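K Homology domain-containing protein (Pyrococcus horikoshii, PDB 2E3U) probably binds RNA through its two KH domains and is regarded as a pre-ribosomal RNA processing factor of the Dim2p type. Local coordinates at residues 97-101 against 102-106. Sequence-based numbering, arbitrary orientation.
Sequences VLAIG and RGFSP
Phe104 N donates to Ala99 O at 3.0 Å, and Gly103 N donates to Ile100 O, also at 3.0 Å. This pair of bonds is a Schellman motif, which ends helix 87-101. Gly103 is its C-prime residue; at its positive phi (100°) a side chain would jam against the preceding carbonyl O, so the position suits glycine. Gly103 N lies well above the carbonyl plane of Ile100, not on a lone pair. Arg102 N still makes a helical bond to Leu98 O (2.9 Å) and a weak second one to Ala99 O. Ile100 CA lies 3.3 Å from Phe104 O, in a nearly straight CA-H...O contact.

Phe104 CD1 meets Ala99 CB at 3.8 Å, and Ala99 O sits at the ring edge, near its plane. Ile100 CG1 stands beside the backbone N (chi1 -61°), and from there CD1 reaches Pro106 CG at 4.2 Å, the two side chains crossing at about a right angle.

The Arg102 chain passes CG by Leu98 O, bends at chi2 and chi3, and NH1 hydrogen-bonds to Thr168 OG1. Ile100 O also accepts from Arg44 NE, so backbone and side-chain donors hold the helix end. Phe104, touching Ala170 and Ile172, and Arg102 join it to the sheet containing strand 168-173, in the second KH region.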
# COMPACT_ATOMS: atom_id res chain seq x y z
N VAL A 97 -0.98 0.20 -8.40
CA VAL A 97 -2.45 0.27 -8.48
C VAL A 97 -3.16 -0.18 -7.20
O VAL A 97 -4.06 0.54 -6.68
CB VAL A 97 -2.98 -0.60 -9.66
CG1 VAL A 97 -4.50 -0.67 -9.66
CG2 VAL A 97 -2.43 -0.06 -10.99
N LEU A 98 -2.81 -1.38 -6.73
CA LEU A 98 -3.33 -1.90 -5.44
C LEU A 98 -3.02 -1.02 -4.22
O LEU A 98 -3.88 -0.86 -3.36
CB LEU A 98 -2.76 -3.31 -5.15
CG LEU A 98 -3.28 -4.44 -6.01
CD1 LEU A 98 -2.48 -5.68 -5.64
CD2 LEU A 98 -4.82 -4.61 -5.73
N ALA A 99 -1.79 -0.48 -4.16
CA ALA A 99 -1.36 0.43 -3.10
C ALA A 99 -2.20 1.74 -3.11
O ALA A 99 -2.68 2.16 -2.06
CB ALA A 99 0.15 0.74 -3.25
N ILE A 100 -2.35 2.37 -4.28
CA ILE A 100 -3.27 3.51 -4.44
C ILE A 100 -4.72 3.14 -4.02
O ILE A 100 -5.36 3.87 -3.28
CB ILE A 100 -3.22 4.04 -5.91
CG1 ILE A 100 -1.80 4.52 -6.23
CG2 ILE A 100 -4.27 5.20 -6.13
CD1 ILE A 100 -1.57 4.84 -7.74
N GLY A 101 -5.21 2.01 -4.49
CA GLY A 101 -6.51 1.54 -4.11
C GLY A 101 -6.70 1.35 -2.63
O GLY A 101 -7.81 1.56 -2.13
N ARG A 102 -5.63 0.96 -1.92
CA ARG A 102 -5.68 0.77 -0.47
C ARG A 102 -5.28 2.03 0.33
O ARG A 102 -4.83 1.96 1.50
CB ARG A 102 -4.82 -0.44 -0.09
CG ARG A 102 -5.41 -1.76 -0.54
CD ARG A 102 -6.63 -2.11 0.33
NE ARG A 102 -7.90 -1.71 -0.24
CZ ARG A 102 -8.97 -1.36 0.47
NH1 ARG A 102 -8.94 -1.29 1.80
NH2 ARG A 102 -10.09 -1.03 -0.17
N GLY A 103 -5.36 3.18 -0.32
CA GLY A 103 -5.20 4.43 0.38
C GLY A 103 -3.86 5.14 0.33
O GLY A 103 -3.78 6.24 0.86
N PHE A 104 -2.83 4.56 -0.31
CA PHE A 104 -1.58 5.31 -0.53
C PHE A 104 -1.78 6.38 -1.61
O PHE A 104 -2.44 6.12 -2.62
CB PHE A 104 -0.41 4.37 -0.96
CG PHE A 104 0.22 3.58 0.18
CD1 PHE A 104 0.01 2.21 0.30
CD2 PHE A 104 1.01 4.21 1.13
CE1 PHE A 104 0.60 1.46 1.33
CE2 PHE A 104 1.58 3.50 2.18
CZ PHE A 104 1.37 2.10 2.29
N SER A 105 -1.20 7.56 -1.42
CA SER A 105 -1.11 8.52 -2.53
C SER A 105 -0.25 7.87 -3.59
O SER A 105 0.51 6.94 -3.27
CB SER A 105 -0.47 9.86 -2.10
OG SER A 105 0.95 9.74 -1.97
N PRO A 106 -0.38 8.33 -4.86
CA PRO A 106 0.49 7.87 -5.95
C PRO A 106 1.99 8.07 -5.71
O PRO A 106 2.78 7.15 -6.03
CB PRO A 106 0.00 8.69 -7.13
CG PRO A 106 -1.48 8.89 -6.82
CD PRO A 106 -1.43 9.24 -5.37